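Local coordinates for Blr3880 protein (Bradyrhizobium japonicum, PDB 2OOD), which probably catalyses the zinc-dependent hydrolytic deamination of guanine to xanthine and ammonia in purine degradation, at residues 31-39 / 48-58; 414-425 / 439-448. All coordinates share one frame; numbering follows the deposited sequence.

Interaction 1: residues 31-39 / 48-58; sequences RFHQDGLMV and FGPYEKIAAAH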
loop_
_atom_site.group_PDB
_atom_site.type_symbol
_atom_site.label_atom_id
_atom_site.label_comp_id
_atom_site.label_asym_id
_atom_site.label_seq_id
_atom_site.Cartn_x
_atom_site.Cartn_y
_atom_site.Cartn_z
ATOM N N ARG A 31 -16.604 -21.728 1.357
ATOM C CA ARG A 31 -16.606 -23.172 1.141
ATOM C C ARG A 31 -15.151 -23.611 1.229
ATOM O O ARG A 31 -14.313 -23.184 0.441
ATOM C CB ARG A 31 -17.169 -23.502 -0.242
ATOM C CG ARG A 31 -17.200 -24.973 -0.565
ATOM C CD ARG A 31 -17.244 -25.176 -2.069
ATOM N NE ARG A 31 -18.582 -25.093 -2.649
ATOM C CZ ARG A 31 -18.823 -24.732 -3.906
ATOM N NH1 ARG A 31 -17.822 -24.407 -4.709
ATOM N NH2 ARG A 31 -20.061 -24.714 -4.373
ATOM N N PHE A 32 -14.850 -24.464 2.192
ATOM C CA PHE A 32 -13.483 -24.913 2.380
ATOM C C PHE A 32 -13.299 -26.423 2.270
ATOM O O PHE A 32 -14.088 -27.197 2.808
ATOM C CB PHE A 32 -12.995 -24.447 3.745
ATOM C CG PHE A 32 -11.647 -24.962 4.115
ATOM C CD1 PHE A 32 -10.508 -24.471 3.492
ATOM C CD2 PHE A 32 -11.509 -25.913 5.116
ATOM C CE1 PHE A 32 -9.236 -24.918 3.867
ATOM C CE2 PHE A 32 -10.248 -26.371 5.504
ATOM C CZ PHE A 32 -9.108 -25.870 4.878
ATOM N N HIS A 33 -12.248 -26.829 1.562
ATOM C CA HIS A 33 -11.900 -28.237 1.391
ATOM C C HIS A 33 -10.420 -28.351 1.701
ATOM O O HIS A 33 -9.599 -27.902 0.910
ATOM C CB HIS A 33 -12.139 -28.690 -0.050
ATOM C CG HIS A 33 -13.577 -28.940 -0.375
ATOM N ND1 HIS A 33 -14.338 -29.871 0.297
ATOM C CD2 HIS A 33 -14.396 -28.377 -1.296
ATOM C CE1 HIS A 33 -15.565 -29.870 -0.194
ATOM N NE2 HIS A 33 -15.627 -28.972 -1.160
ATOM N N GLN A 34 -10.072 -28.925 2.849
ATOM C CA GLN A 34 -8.662 -29.071 3.197
ATOM C C GLN A 34 -7.958 -29.943 2.164
ATOM O O GLN A 34 -6.796 -29.703 1.828
ATOM C CB GLN A 34 -8.488 -29.702 4.572
ATOM C CG GLN A 34 -7.028 -29.831 4.950
ATOM C CD GLN A 34 -6.819 -30.466 6.314
ATOM O OE1 GLN A 34 -7.415 -30.048 7.317
ATOM N NE2 GLN A 34 -5.959 -31.479 6.363
ATOM N N ASP A 35 -8.672 -30.954 1.668
ATOM C CA ASP A 35 -8.142 -31.869 0.657
ATOM C C ASP A 35 -9.243 -32.187 -0.354
ATOM O O ASP A 35 -9.968 -33.172 -0.208
ATOM C CB ASP A 35 -7.642 -33.159 1.318
ATOM C CG ASP A 35 -7.152 -34.184 0.303
ATOM O OD1 ASP A 35 -6.448 -33.794 -0.655
ATOM O OD2 ASP A 35 -7.458 -35.387 0.461
ATOM N N GLY A 36 -9.368 -31.352 -1.379
ATOM C CA GLY A 36 -10.409 -31.570 -2.362
ATOM C C GLY A 36 -9.886 -31.863 -3.747
ATOM O O GLY A 36 -8.686 -31.762 -4.013
ATOM N N LEU A 37 -10.801 -32.220 -4.641
ATOM C CA LEU A 37 -10.444 -32.540 -6.011
ATOM C C LEU A 37 -11.403 -31.878 -6.986
ATOM O O LEU A 37 -12.621 -31.945 -6.835
ATOM C CB LEU A 37 -10.463 -34.057 -6.216
ATOM C CG LEU A 37 -10.224 -34.586 -7.635
ATOM C CD1 LEU A 37 -8.824 -34.219 -8.096
ATOM C CD2 LEU A 37 -10.408 -36.095 -7.653
HETATM N N MSE A 38 -10.838 -31.228 -7.991
HETATM C CA MSE A 38 -11.631 -30.558 -9.003
HETATM C C MSE A 38 -11.340 -31.251 -10.330
HETATM O O MSE A 38 -10.186 -31.351 -10.748
HETATM C CB MSE A 38 -11.244 -29.079 -9.065
HETATM C CG MSE A 38 -12.034 -28.251 -10.060
HETATM SE SE MSE A 38 -11.525 -26.337 -9.940
HETATM C CE MSE A 38 -10.157 -26.250 -11.361
ATOM N N VAL A 39 -12.391 -31.741 -10.977
ATOM C CA VAL A 39 -12.265 -32.438 -12.246
ATOM C C VAL A 39 -12.659 -31.502 -13.380
ATOM O O VAL A 39 -13.836 -31.169 -13.542
ATOM C CB VAL A 39 -13.173 -33.693 -12.270
ATOM C CG1 VAL A 39 -13.126 -34.348 -13.626
ATOM C CG2 VAL A 39 -12.731 -34.670 -11.193
ATOM N N PHE A 48 -16.618 -30.997 -8.322
ATOM C CA PHE A 48 -15.823 -30.393 -7.264
ATOM C C PHE A 48 -16.332 -30.933 -5.932
ATOM O O PHE A 48 -17.534 -31.148 -5.762
ATOM C CB PHE A 48 -15.957 -28.863 -7.320
ATOM C CG PHE A 48 -15.091 -28.138 -6.327
ATOM C CD1 PHE A 48 -13.706 -28.307 -6.329
ATOM C CD2 PHE A 48 -15.658 -27.295 -5.378
ATOM C CE1 PHE A 48 -12.898 -27.640 -5.387
ATOM C CE2 PHE A 48 -14.857 -26.629 -4.437
ATOM C CZ PHE A 48 -13.479 -26.805 -4.444
ATOM N N GLY A 49 -15.422 -31.158 -4.992
ATOM C CA GLY A 49 -15.819 -31.680 -3.699
ATOM C C GLY A 49 -14.627 -32.303 -3.004
ATOM O O GLY A 49 -13.512 -32.242 -3.528
ATOM N N PRO A 50 -14.817 -32.910 -1.824
ATOM C CA PRO A 50 -13.702 -33.532 -1.101
ATOM C C PRO A 50 -13.006 -34.593 -1.951
ATOM O O PRO A 50 -13.630 -35.216 -2.816
ATOM C CB PRO A 50 -14.375 -34.105 0.151
ATOM C CG PRO A 50 -15.765 -34.413 -0.333
ATOM C CD PRO A 50 -16.098 -33.187 -1.158
ATOM N N TYR A 51 -11.713 -34.791 -1.698
ATOM C CA TYR A 51 -10.906 -35.744 -2.459
ATOM C C TYR A 51 -11.479 -37.158 -2.664
ATOM O O TYR A 51 -11.830 -37.537 -3.788
ATOM C CB TYR A 51 -9.508 -35.847 -1.844
ATOM C CG TYR A 51 -8.648 -36.849 -2.564
ATOM C CD1 TYR A 51 -8.360 -36.703 -3.915
ATOM C CD2 TYR A 51 -8.166 -37.972 -1.911
ATOM C CE1 TYR A 51 -7.618 -37.657 -4.603
ATOM C CE2 TYR A 51 -7.420 -38.937 -2.588
ATOM C CZ TYR A 51 -7.151 -38.777 -3.937
ATOM O OH TYR A 51 -6.427 -39.750 -4.615
ATOM N N GLU A 52 -11.553 -37.944 -1.593
ATOM C CA GLU A 52 -12.084 -39.301 -1.689
ATOM C C GLU A 52 -13.338 -39.398 -2.557
ATOM O O GLU A 52 -13.322 -40.024 -3.616
ATOM C CB GLU A 52 -12.401 -39.849 -0.297
ATOM C CG GLU A 52 -11.180 -40.167 0.547
ATOM C CD GLU A 52 -10.144 -40.984 -0.220
ATOM O OE1 GLU A 52 -10.534 -41.688 -1.199
ATOM O OE2 GLU A 52 -8.940 -40.933 0.163
ATOM N N LYS A 53 -14.422 -38.771 -2.117
ATOM C CA LYS A 53 -15.677 -38.829 -2.862
ATOM C C LYS A 53 -15.540 -38.525 -4.354
ATOM O O LYS A 53 -16.188 -39.166 -5.195
ATOM C CB LYS A 53 -16.709 -37.878 -2.244
ATOM C CG LYS A 53 -18.022 -37.799 -3.013
ATOM C CD LYS A 53 -18.987 -36.819 -2.334
ATOM C CE LYS A 53 -20.353 -36.767 -3.043
ATOM N NZ LYS A 53 -20.265 -36.384 -4.502
ATOM N N ILE A 54 -14.700 -37.554 -4.691
ATOM C CA ILE A 54 -14.528 -37.194 -6.089
ATOM C C ILE A 54 -13.587 -38.150 -6.814
ATOM O O ILE A 54 -13.867 -38.569 -7.945
ATOM C CB ILE A 54 -14.007 -35.751 -6.224
ATOM C CG1 ILE A 54 -14.955 -34.812 -5.485
ATOM C CG2 ILE A 54 -13.940 -35.346 -7.691
ATOM C CD1 ILE A 54 -16.359 -34.847 -6.041
ATOM N N ALA A 55 -12.480 -38.500 -6.163
ATOM C CA ALA A 55 -11.508 -39.414 -6.758
ATOM C C ALA A 55 -12.206 -40.721 -7.120
ATOM O O ALA A 55 -11.962 -41.297 -8.185
ATOM C CB ALA A 55 -10.357 -39.676 -5.782
ATOM N N ALA A 56 -13.085 -41.170 -6.223
ATOM C CA ALA A 56 -13.853 -42.402 -6.396
ATOM C C ALA A 56 -14.840 -42.327 -7.561
ATOM O O ALA A 56 -14.977 -43.279 -8.325
ATOM C CB ALA A 56 -14.604 -42.726 -5.112
ATOM N N ALA A 57 -15.536 -41.206 -7.702
ATOM C CA ALA A 57 -16.496 -41.078 -8.791
ATOM C C ALA A 57 -15.800 -40.899 -10.139
ATOM O O ALA A 57 -16.444 -40.963 -11.190
ATOM C CB ALA A 57 -17.419 -39.904 -8.530
ATOM N N HIS A 58 -14.487 -40.677 -10.103
ATOM C CA HIS A 58 -13.706 -40.469 -11.324
ATOM C C HIS A 58 -12.460 -41.339 -11.324
ATOM O O HIS A 58 -11.329 -40.835 -11.291
ATOM C CB HIS A 58 -13.323 -38.997 -11.431
ATOM C CG HIS A 58 -14.506 -38.090 -11.521
ATOM N ND1 HIS A 58 -15.116 -37.783 -12.720
ATOM C CD2 HIS A 58 -15.246 -37.491 -10.556
ATOM C CE1 HIS A 58 -16.180 -37.035 -12.489
ATOM N NE2 HIS A 58 -16.281 -36.843 -11.185
#
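Phe48 carries its CG anti to the backbone N (chi1 -176°) and His33 its CG anti to the carbonyl carbon (chi1 -77°), settings that bring the two rings together from opposite directions. The setting is the small beta domain that accompanies the amidohydrolase TIM barrel, where a strand, a corner and the short helix 51-57 follow one another. The rings form an offset edge-to-face pair, the edge of His33 toward the face of Phe48, with centroids 5.2 Å apart and planes at 84°. Gly49 and Pro50 lie over one face of the His33 imidazole, His33 CE1 standing 3.5 Å from Pro50 CD. At the rim of Phe48, near its plane, sit Arg31 CD and Met38 CB; the selenium of Met38 makes an oblique Met-aromatic contact. The Arg31 guanidinium itself is engaged by Asp14 and Glu399.

Two backbone bonds join the start of strand 36-41 to the Gly49-Tyr51 turn into the helix. Leu37 N donates to Gly49 O at 2.9 Å, nearly straight, and Tyr51 N, in the first turn of the helix, donates to Asp35 O at 2.8 Å, on a lone pair in the carbonyl plane. The Asp35 carboxylate runs beside Tyr51, pointing the same way, and is salt-bridged to Arg9, which also makes a cation-pi contact with the Tyr51 ring.

Further along, the helix packs on strand 36-41, with Leu37 CD2 3.6 Å from Ile54 CG2. His58 follows the helix, and Val39 CG2 makes a CH-pi contact over its ring face, 3.9 Å from the His58 centroid.

Interaction 2: residues 414-425 / 439-448; sequences GQLAQPWHQSLI and SMLFAVMMVG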
loop_
_atom_site.group_PDB
_atom_site.type_symbol
_atom_site.label_atom_id
_atom_site.label_comp_id
_atom_site.label_asym_id
_atom_site.label_seq_id
_atom_site.Cartn_x
_atom_site.Cartn_y
_atom_site.Cartn_z
ATOM N N GLY A 414 5.781 -13.231 0.434
ATOM C CA GLY A 414 5.739 -11.833 0.811
ATOM C C GLY A 414 6.969 -11.434 1.590
ATOM O O GLY A 414 7.973 -12.133 1.561
ATOM N N GLN A 415 6.893 -10.308 2.289
ATOM C CA GLN A 415 8.017 -9.821 3.080
ATOM C C GLN A 415 8.497 -10.896 4.056
ATOM O O GLN A 415 7.776 -11.850 4.353
ATOM C CB GLN A 415 7.610 -8.554 3.843
ATOM C CG GLN A 415 6.492 -8.769 4.851
ATOM C CD GLN A 415 6.002 -7.482 5.470
ATOM O OE1 GLN A 415 6.789 -6.676 5.949
ATOM N NE2 GLN A 415 4.692 -7.287 5.470
ATOM N N LEU A 416 9.719 -10.725 4.550
ATOM C CA LEU A 416 10.346 -11.659 5.479
ATOM C C LEU A 416 9.495 -12.068 6.678
ATOM O O LEU A 416 9.557 -13.214 7.122
ATOM C CB LEU A 416 11.656 -11.064 6.001
ATOM C CG LEU A 416 12.951 -11.864 5.861
ATOM C CD1 LEU A 416 13.954 -11.371 6.890
ATOM C CD2 LEU A 416 12.672 -13.338 6.069
ATOM N N ALA A 417 8.712 -11.131 7.208
ATOM C CA ALA A 417 7.881 -11.378 8.386
ATOM C C ALA A 417 6.699 -12.323 8.224
ATOM O O ALA A 417 6.176 -12.830 9.215
ATOM C CB ALA A 417 7.387 -10.051 8.942
ATOM N N GLN A 418 6.274 -12.561 6.987
ATOM C CA GLN A 418 5.124 -13.424 6.720
ATOM C C GLN A 418 5.010 -14.785 7.377
ATOM O O GLN A 418 4.053 -15.052 8.102
ATOM C CB GLN A 418 4.952 -13.652 5.220
ATOM C CG GLN A 418 3.843 -12.870 4.573
ATOM C CD GLN A 418 2.453 -13.291 5.016
ATOM O OE1 GLN A 418 2.165 -13.415 6.209
ATOM N NE2 GLN A 418 1.575 -13.492 4.045
ATOM N N PRO A 419 5.979 -15.678 7.118
ATOM C CA PRO A 419 5.926 -17.013 7.694
ATOM C C PRO A 419 5.939 -17.184 9.199
ATOM O O PRO A 419 5.430 -18.185 9.664
ATOM C CB PRO A 419 7.085 -17.726 6.996
ATOM C CG PRO A 419 8.137 -16.629 6.842
ATOM C CD PRO A 419 7.286 -15.439 6.468
ATOM N N TRP A 420 6.515 -16.255 9.962
ATOM C CA TRP A 420 6.501 -16.400 11.421
ATOM C C TRP A 420 5.167 -15.899 11.907
ATOM O O TRP A 420 4.684 -16.286 12.970
ATOM C CB TRP A 420 7.631 -15.623 12.094
ATOM C CG TRP A 420 7.796 -16.045 13.518
ATOM C CD1 TRP A 420 7.754 -17.320 13.992
ATOM C CD2 TRP A 420 8.026 -15.204 14.654
ATOM N NE1 TRP A 420 7.940 -17.331 15.350
ATOM C CE2 TRP A 420 8.110 -16.045 15.783
ATOM C CE3 TRP A 420 8.173 -13.824 14.831
ATOM C CZ2 TRP A 420 8.334 -15.550 17.070
ATOM C CZ3 TRP A 420 8.397 -13.334 16.117
ATOM C CH2 TRP A 420 8.474 -14.197 17.215
ATOM N N HIS A 421 4.576 -15.022 11.103
ATOM C CA HIS A 421 3.271 -14.450 11.393
ATOM C C HIS A 421 2.180 -15.480 11.107
ATOM O O HIS A 421 1.255 -15.684 11.900
ATOM C CB HIS A 421 3.049 -13.202 10.535
ATOM C CG HIS A 421 1.641 -12.694 10.572
ATOM N ND1 HIS A 421 0.822 -12.684 9.462
ATOM C CD2 HIS A 421 0.892 -12.220 11.595
ATOM C CE1 HIS A 421 -0.371 -12.230 9.800
ATOM N NE2 HIS A 421 -0.355 -11.941 11.088
ATOM N N GLN A 422 2.298 -16.122 9.953
ATOM C CA GLN A 422 1.341 -17.132 9.535
ATOM C C GLN A 422 1.407 -18.375 10.426
ATOM O O GLN A 422 0.398 -19.061 10.609
ATOM C CB GLN A 422 1.603 -17.515 8.074
ATOM C CG GLN A 422 1.246 -16.428 7.074
ATOM C CD GLN A 422 -0.234 -16.407 6.732
ATOM O OE1 GLN A 422 -1.086 -16.618 7.594
ATOM N NE2 GLN A 422 -0.546 -16.137 5.473
ATOM N N SER A 423 2.581 -18.661 10.988
ATOM C CA SER A 423 2.738 -19.846 11.836
ATOM C C SER A 423 1.965 -19.750 13.147
ATOM O O SER A 423 1.852 -20.733 13.882
ATOM C CB SER A 423 4.217 -20.104 12.147
ATOM O OG SER A 423 4.709 -19.209 13.129
ATOM N N LEU A 424 1.438 -18.565 13.446
ATOM C CA LEU A 424 0.665 -18.366 14.671
ATOM C C LEU A 424 -0.650 -19.125 14.607
ATOM O O LEU A 424 -1.313 -19.310 15.623
ATOM C CB LEU A 424 0.357 -16.884 14.893
ATOM C CG LEU A 424 1.332 -16.069 15.739
ATOM C CD1 LEU A 424 0.847 -14.631 15.811
ATOM C CD2 LEU A 424 1.438 -16.666 17.140
ATOM N N ILE A 425 -1.028 -19.569 13.415
ATOM C CA ILE A 425 -2.284 -20.280 13.252
ATOM C C ILE A 425 -2.234 -21.765 13.614
ATOM O O ILE A 425 -2.035 -22.630 12.761
ATOM C CB ILE A 425 -2.805 -20.095 11.822
ATOM C CG1 ILE A 425 -3.079 -18.610 11.595
ATOM C CG2 ILE A 425 -4.085 -20.905 11.598
ATOM C CD1 ILE A 425 -3.872 -18.337 10.376
ATOM N N SER A 439 -8.200 -16.848 7.907
ATOM C CA SER A 439 -7.206 -16.180 8.719
ATOM C C SER A 439 -5.875 -15.975 7.978
ATOM O O SER A 439 -5.245 -14.931 8.113
ATOM C CB SER A 439 -6.998 -16.988 9.997
ATOM O OG SER A 439 -6.661 -16.149 11.081
HETATM N N MSE A 440 -5.450 -16.963 7.193
HETATM C CA MSE A 440 -4.195 -16.857 6.440
HETATM C C MSE A 440 -4.362 -15.999 5.188
HETATM O O MSE A 440 -3.403 -15.399 4.705
HETATM C CB MSE A 440 -3.693 -18.238 6.020
HETATM C CG MSE A 440 -3.574 -19.218 7.151
HETATM SE SE MSE A 440 -2.680 -20.861 6.601
HETATM C CE MSE A 440 -1.923 -21.356 8.326
ATOM N N LEU A 441 -5.580 -15.970 4.654
ATOM C CA LEU A 441 -5.877 -15.176 3.474
ATOM C C LEU A 441 -5.821 -13.696 3.841
ATOM O O LEU A 441 -5.463 -12.858 3.016
ATOM C CB LEU A 441 -7.254 -15.536 2.909
ATOM C CG LEU A 441 -7.371 -16.869 2.167
ATOM C CD1 LEU A 441 -8.813 -17.113 1.789
ATOM C CD2 LEU A 441 -6.496 -16.856 0.926
ATOM N N PHE A 442 -6.170 -13.368 5.079
ATOM C CA PHE A 442 -6.101 -11.982 5.494
ATOM C C PHE A 442 -4.631 -11.591 5.591
ATOM O O PHE A 442 -4.271 -10.437 5.380
ATOM C CB PHE A 442 -6.767 -11.761 6.852
ATOM C CG PHE A 442 -6.940 -10.307 7.202
ATOM C CD1 PHE A 442 -7.889 -9.523 6.539
ATOM C CD2 PHE A 442 -6.119 -9.695 8.143
ATOM C CE1 PHE A 442 -8.009 -8.152 6.811
ATOM C CE2 PHE A 442 -6.238 -8.324 8.415
ATOM C CZ PHE A 442 -7.181 -7.562 7.746
ATOM N N ALA A 443 -3.779 -12.553 5.927
ATOM C CA ALA A 443 -2.355 -12.281 6.024
ATOM C C ALA A 443 -1.785 -12.134 4.614
ATOM O O ALA A 443 -0.812 -11.417 4.407
ATOM C CB ALA A 443 -1.658 -13.402 6.761
ATOM N N VAL A 444 -2.383 -12.822 3.643
ATOM C CA VAL A 444 -1.929 -12.715 2.264
ATOM C C VAL A 444 -2.181 -11.282 1.811
ATOM O O VAL A 444 -1.302 -10.635 1.247
ATOM C CB VAL A 444 -2.699 -13.670 1.340
ATOM C CG1 VAL A 444 -2.531 -13.248 -0.099
ATOM C CG2 VAL A 444 -2.189 -15.080 1.523
HETATM N N MSE A 445 -3.394 -10.800 2.083
HETATM C CA MSE A 445 -3.829 -9.444 1.744
HETATM C C MSE A 445 -2.979 -8.335 2.358
HETATM O O MSE A 445 -2.455 -7.473 1.654
HETATM C CB MSE A 445 -5.254 -9.192 2.241
HETATM C CG MSE A 445 -6.394 -9.788 1.461
HETATM SE SE MSE A 445 -8.050 -9.442 2.472
HETATM C CE MSE A 445 -9.360 -10.116 1.192
HETATM N N MSE A 446 -2.870 -8.361 3.685
HETATM C CA MSE A 446 -2.168 -7.325 4.433
HETATM C C MSE A 446 -0.671 -7.465 4.689
HETATM O O MSE A 446 0.031 -6.458 4.740
HETATM C CB MSE A 446 -2.869 -7.113 5.777
HETATM C CG MSE A 446 -4.385 -7.050 5.704
HETATM SE SE MSE A 446 -5.081 -5.719 4.448
HETATM C CE MSE A 446 -4.257 -4.114 5.209
ATOM N N VAL A 447 -0.169 -8.682 4.871
ATOM C CA VAL A 447 1.257 -8.842 5.131
ATOM C C VAL A 447 2.056 -9.244 3.899
ATOM O O VAL A 447 3.261 -9.002 3.835
ATOM C CB VAL A 447 1.515 -9.865 6.248
ATOM C CG1 VAL A 447 2.973 -9.851 6.634
ATOM C CG2 VAL A 447 0.661 -9.541 7.444
ATOM N N GLY A 448 1.383 -9.849 2.921
ATOM C CA GLY A 448 2.059 -10.264 1.701
ATOM C C GLY A 448 1.719 -9.398 0.498
ATOM O O GLY A 448 1.190 -8.296 0.651
HETATM O O HOH W 1 4.859 -8.373 1.540
HETATM O O HOH W 2 -2.691 -15.416 9.359
#
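Gln415, from the turn before helix 418-422, and Gln422, from that helix, reach across to backbone carbonyls of Val447 and Met440, so side-chain amides supply the direct hydrogen bonds to 439-447. This packing of a short helix against helix 434-447, roughly antiparallel, belongs to the C-terminal part of the amidohydrolase chain; the axes of 418-422 and 439-447 run at 153° and stay 10.6 Å apart at closest approach, a gap that long polar side chains span.

Among the direct bonds, Gln415 NE2 donates to Val447 O at 2.8 Å, and Gln422 NE2 to Met440 O at 3.0 Å. Each acceptor is met on a lone pair in its carbonyl plane, and each lies about 12° out of the glutamine amide plane. Gln422 bends at chi2 (-82°), which turns its amide toward the helix; the same NE2 also bonds Pro411 O. Met440 O accepts from Val444 N as well, so it serves the helix and the contact together. The contact borders the second subunit: Gln415 NE2 also bonds Asn331 O of that subunit, and Trp420 O bonds its Arg86.

Water-mediated bonds run alongside the direct ones. One water accepts from Gln415 N and donates to Val447 O; another donates to both Gln422 OE1 and Ser439 O.

Van der Waals contacts complete the set. Ala443 CB abuts the Gln422 amide and approaches the edge of the His421 ring, while Val447 CG2 comes to that ring obliquely. Gln418 folds over Val447, its CG 3.8 Å from Val447 CG1. At the far end, the apolar pair Ile425 and Met440 cross obliquely: Ile425 CD1 stands 3.4 Å from Met440 CG and equally near Ser439 CB.

From the N terminus, 31-39 turns from strand 30-33 into strand 36-41, the chain returns along strand 45-48 and, in 48-58, enters helix 51-57; interaction 1 thus closes a loop with eight residues between its segments. The barrel strands, 70-81 to 320-323, then intervene before interaction 2 closes a loop with thirteen residues between 414-425 and 439-448. The contacts are in series, neither nested nor crossed. The centres of interactions 1 and 2 are about 27 Å apart. Helix 434-447 links their surroundings: Phe32 packs on its Val434 and Ala437, while later turns carry interaction 2. Interaction 1 joins two strands of the beta domain to helix 51-57; interaction 2 joins helices 418-422 and 434-447.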